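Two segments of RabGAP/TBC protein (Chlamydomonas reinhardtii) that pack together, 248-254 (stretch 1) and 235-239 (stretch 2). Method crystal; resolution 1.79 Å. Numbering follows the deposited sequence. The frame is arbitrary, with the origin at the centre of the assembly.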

ATOM      1  N   ARG A 248      -0.179   1.768   6.879  1.00  8.30           N
ATOM      2  CA  ARG A 248       1.014   2.331   7.488  1.00  3.65           C
ATOM      3  C   ARG A 248       2.189   2.335   6.524  1.00  5.46           C
ATOM      4  O   ARG A 248       3.006   3.283   6.502  1.00  7.75           O
ATOM      5  CB  ARG A 248       1.388   1.560   8.745  1.00  7.43           C
ATOM      6  CG  ARG A 248       0.503   1.868   9.924  1.00  7.59           C
ATOM      7  CD  ARG A 248       0.842   3.215  10.554  1.00  9.24           C
ATOM      8  NE  ARG A 248       2.238   3.294  10.978  1.00  8.06           N
ATOM      9  CZ  ARG A 248       2.695   2.778  12.121  1.00  7.42           C
ATOM     10  NH1 ARG A 248       1.858   2.176  12.971  1.00  6.64           N
ATOM     11  NH2 ARG A 248       3.976   2.888  12.427  1.00  8.17           N
ATOM     12  N   THR A 249       2.295   1.304   5.704  1.00  1.37           N
ATOM     13  CA  THR A 249       3.315   1.324   4.647  1.00  3.70           C
ATOM     14  C   THR A 249       3.033   2.490   3.680  1.00  4.81           C
ATOM     15  O   THR A 249       3.947   3.200   3.217  1.00  5.53           O
ATOM     16  CB  THR A 249       3.418  -0.005   3.850  1.00  6.03           C
ATOM     17  OG1 THR A 249       2.351  -0.139   2.911  1.00  6.12           O
ATOM     18  CG2 THR A 249       3.452  -1.229   4.765  1.00  4.56           C
ATOM     19  N   TRP A 250       1.761   2.707   3.410  1.00  3.07           N
ATOM     20  CA  TRP A 250       1.360   3.754   2.471  1.00  6.30           C
ATOM     21  C   TRP A 250       1.599   5.145   3.045  1.00  5.78           C
ATOM     22  O   TRP A 250       2.021   6.079   2.313  1.00  4.32           O
ATOM     23  CB  TRP A 250      -0.113   3.568   2.100  1.00  7.83           C
ATOM     24  CG  TRP A 250      -0.377   2.403   1.133  1.00  6.40           C
ATOM     25  CD1 TRP A 250       0.505   1.369   0.782  1.00  4.58           C
ATOM     26  CD2 TRP A 250      -1.585   2.166   0.395  1.00  5.87           C
ATOM     27  NE1 TRP A 250      -0.111   0.536  -0.138  1.00  7.99           N
ATOM     28  CE2 TRP A 250      -1.392   0.993  -0.375  1.00  6.60           C
ATOM     29  CE3 TRP A 250      -2.817   2.845   0.301  1.00  5.28           C
ATOM     30  CZ2 TRP A 250      -2.392   0.472  -1.226  1.00  6.74           C
ATOM     31  CZ3 TRP A 250      -3.815   2.311  -0.551  1.00  5.39           C
ATOM     32  CH2 TRP A 250      -3.582   1.147  -1.301  1.00  4.45           C
ATOM     33  N   ASP A 251       1.351   5.304   4.345  1.00  3.55           N
ATOM     34  CA  ASP A 251       1.707   6.562   5.041  1.00  4.01           C
ATOM     35  C   ASP A 251       3.115   6.999   4.653  1.00  5.22           C
ATOM     36  O   ASP A 251       3.342   8.097   4.191  1.00  5.74           O
ATOM     37  CB  ASP A 251       1.655   6.446   6.567  1.00  3.63           C
ATOM     38  CG  ASP A 251       0.233   6.265   7.120  1.00  7.40           C
ATOM     39  OD1 ASP A 251      -0.720   6.579   6.397  1.00  3.88           O
ATOM     40  OD2 ASP A 251       0.087   5.829   8.296  1.00  2.93           O
ATOM     41  N   SER A 252       4.082   6.123   4.860  1.00  7.77           N
ATOM     42  CA  SER A 252       5.463   6.485   4.546  1.00  4.42           C
ATOM     43  C   SER A 252       5.786   6.470   3.047  1.00  8.03           C
ATOM     44  O   SER A 252       6.623   7.253   2.593  1.00  6.31           O
ATOM     45  CB  SER A 252       6.410   5.578   5.307  1.00  6.06           C
ATOM     46  OG  SER A 252       6.372   5.961   6.691  1.00  7.93           O
ATOM     47  N   LEU A 253       5.140   5.601   2.279  1.00  4.83           N
ATOM     48  CA  LEU A 253       5.342   5.578   0.831  1.00  5.55           C
ATOM     49  C   LEU A 253       4.991   6.920   0.194  1.00 11.66           C
ATOM     50  O   LEU A 253       5.694   7.418  -0.702  1.00  8.71           O
ATOM     51  CB  LEU A 253       4.491   4.484   0.171  1.00  5.61           C
ATOM     52  CG  LEU A 253       4.501   4.422  -1.365  1.00  3.80           C
ATOM     53  CD1 LEU A 253       5.911   4.108  -1.889  1.00  4.65           C
ATOM     54  CD2 LEU A 253       3.485   3.423  -1.913  1.00  8.28           C
ATOM     55  N   PHE A 254       3.870   7.476   0.629  1.00  6.37           N
ATOM     56  CA  PHE A 254       3.358   8.725   0.057  1.00  7.36           C
ATOM     57  C   PHE A 254       4.134   9.941   0.549  1.00  8.32           C
ATOM     58  O   PHE A 254       3.892  11.037   0.075  1.00 11.49           O
ATOM     59  CB  PHE A 254       1.850   8.917   0.386  1.00 10.91           C
ATOM     60  CG  PHE A 254       0.942   7.902  -0.299  1.00  7.29           C
ATOM     61  CD1 PHE A 254       1.158   7.541  -1.621  1.00  9.92           C
ATOM     62  CD2 PHE A 254      -0.098   7.302   0.375  1.00  5.44           C
ATOM     63  CE1 PHE A 254       0.352   6.601  -2.240  1.00 13.73           C
ATOM     64  CE2 PHE A 254      -0.886   6.355  -0.248  1.00  4.62           C
ATOM     65  CZ  PHE A 254      -0.658   6.014  -1.547  1.00 12.86           C
TER
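Stretch 2 235-239: CLFSV

A tight turn packs against one side of a helix here, in a small and mostly apolar contact pinned by a single hydrogen bond from a tryptophan ring to a backbone carbonyl. Residues 248-254 lie within a helix that begins earlier in the chain and continues later. Residues 235-239 form no regular helix or strand. Cys-235 is the first residue to leave helical geometry after a helix, and a type I' beta turn runs from Cys-235 to Ser-238. The two central residues of the turn have positive phi, with phi/psi of 49/48 at Leu-236 and 65/5 at Phe-237. The turn is closed by a backbone hydrogen bond from Ser-238 N to Cys-235 O, 2.9 Å. Ser-238 OG donates to the same Cys-235 O at 2.6 Å, so this carbonyl is held twice.

The turn meets the helix mainly through its two central residues. Leu-236 and Phe-237 both direct their CA-to-CB bonds toward the helix, as do Thr-249 and Leu-253 from the other side. The backbones stay well apart: the CA atoms of Trp-250 and Leu-236 are 7.9 Å from each other, and those of Thr-249 and Phe-237 are 8.2 Å. The register is reversed, so the segment runs roughly opposite to the helix. Side chains fill the space between.

Leu-236 is the centre of the contact and has the largest area covered. The CA-to-CB bond of Trp-250 points sideways to the turn (chi1 in the m well), but the end of its side chain comes nearer. Its NE1 donates to Leu-236 O at 2.8 Å, with an N-H...acceptor angle of 154°. The carbonyl lies at the ring edge, near the ring plane, where the indole N-H points. The same residue also makes an apolar contact, with Trp-250 CE2 4.1 Å from Leu-236 CB. Further along the leucine, Leu-236 CD2 meets Leu-253 CD2 at 4.0 Å. Leu-236 thus touches Thr-249, Trp-250 and Leu-253, about one helical turn, with Thr-249 OG1 4.4 Å from Leu-236 O.

Two further contacts complete the fit. Thr-249 OG1 is 3.8 Å from Phe-237 CD2, a van der Waals approach that is oblique to the phenyl ring. The hydroxyl has a hydrogen bond to a residue just outside the two segments. Ser-238 CB lies 4.2 Å from Trp-250 CZ2, also obliquely to the ring.

The remaining residues contribute little. Arg-248, Asp-251 and Ser-252 are out of reach of the turn, as is Val-239, which is exposed. Together the two segments bury 250 Å², both sides summed.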

ATOM      1  N   CYS A 235       1.558  -4.554  -6.006  1.00 10.35           N
ATOM      2  CA  CYS A 235       0.268  -4.246  -5.376  1.00  6.78           C
ATOM      3  C   CYS A 235       0.423  -3.401  -4.142  1.00  3.30           C
ATOM      4  O   CYS A 235      -0.532  -3.149  -3.448  1.00  8.54           O
ATOM      5  CB  CYS A 235      -0.467  -5.533  -5.021  1.00 12.39           C
ATOM      6  SG  CYS A 235      -0.778  -6.544  -6.489  1.00 14.15           S
ATOM      7  N   LEU A 236       1.641  -2.951  -3.872  1.00  6.00           N
ATOM      8  CA  LEU A 236       1.943  -2.151  -2.702  1.00  6.40           C
ATOM      9  C   LEU A 236       1.390  -2.770  -1.434  1.00 10.15           C
ATOM     10  O   LEU A 236       0.753  -2.083  -0.643  1.00  5.81           O
ATOM     11  CB  LEU A 236       1.378  -0.737  -2.839  1.00  8.08           C
ATOM     12  CG  LEU A 236       1.696  -0.072  -4.152  1.00  6.89           C
ATOM     13  CD1 LEU A 236       0.901   1.230  -4.227  1.00  6.76           C
ATOM     14  CD2 LEU A 236       3.195   0.149  -4.222  1.00  7.24           C
ATOM     15  N   PHE A 237       1.643  -4.070  -1.285  1.00  6.08           N
ATOM     16  CA  PHE A 237       1.189  -4.916  -0.166  1.00  6.44           C
ATOM     17  C   PHE A 237      -0.313  -5.116  -0.043  1.00  4.06           C
ATOM     18  O   PHE A 237      -0.752  -5.777   0.892  1.00  5.25           O
ATOM     19  CB  PHE A 237       1.745  -4.376   1.174  1.00  7.07           C
ATOM     20  CG  PHE A 237       3.259  -4.328   1.225  1.00  7.82           C
ATOM     21  CD1 PHE A 237       4.002  -5.502   1.288  1.00  9.14           C
ATOM     22  CD2 PHE A 237       3.932  -3.117   1.165  1.00  7.53           C
ATOM     23  CE1 PHE A 237       5.386  -5.455   1.304  1.00 12.60           C
ATOM     24  CE2 PHE A 237       5.307  -3.065   1.161  1.00 17.07           C
ATOM     25  CZ  PHE A 237       6.040  -4.233   1.241  1.00 11.94           C
ATOM     26  N   SER A 238      -1.117  -4.606  -0.988  1.00  3.34           N
ATOM     27  CA  SER A 238      -2.531  -4.534  -0.758  1.00  4.61           C
ATOM     28  C   SER A 238      -3.198  -5.916  -0.792  1.00 10.96           C
ATOM     29  O   SER A 238      -4.266  -6.076  -0.195  1.00 12.44           O
ATOM     30  CB  SER A 238      -3.233  -3.595  -1.766  1.00  6.58           C
ATOM     31  OG  SER A 238      -3.023  -3.948  -3.135  1.00 10.05           O
ATOM     32  N   VAL A 239      -2.585  -6.899  -1.462  1.00 10.25           N
ATOM     33  CA  VAL A 239      -3.136  -8.257  -1.499  1.00  9.62           C
ATOM     34  C   VAL A 239      -2.390  -9.208  -0.551  1.00 15.51           C
ATOM     35  O   VAL A 239      -2.556 -10.418  -0.644  1.00 19.85           O
ATOM     36  CB  VAL A 239      -3.090  -8.880  -2.909  1.00 11.44           C
ATOM     37  CG1 VAL A 239      -3.695  -7.912  -3.960  1.00 10.55           C
ATOM     38  CG2 VAL A 239      -1.693  -9.229  -3.316  1.00 16.64           C
TER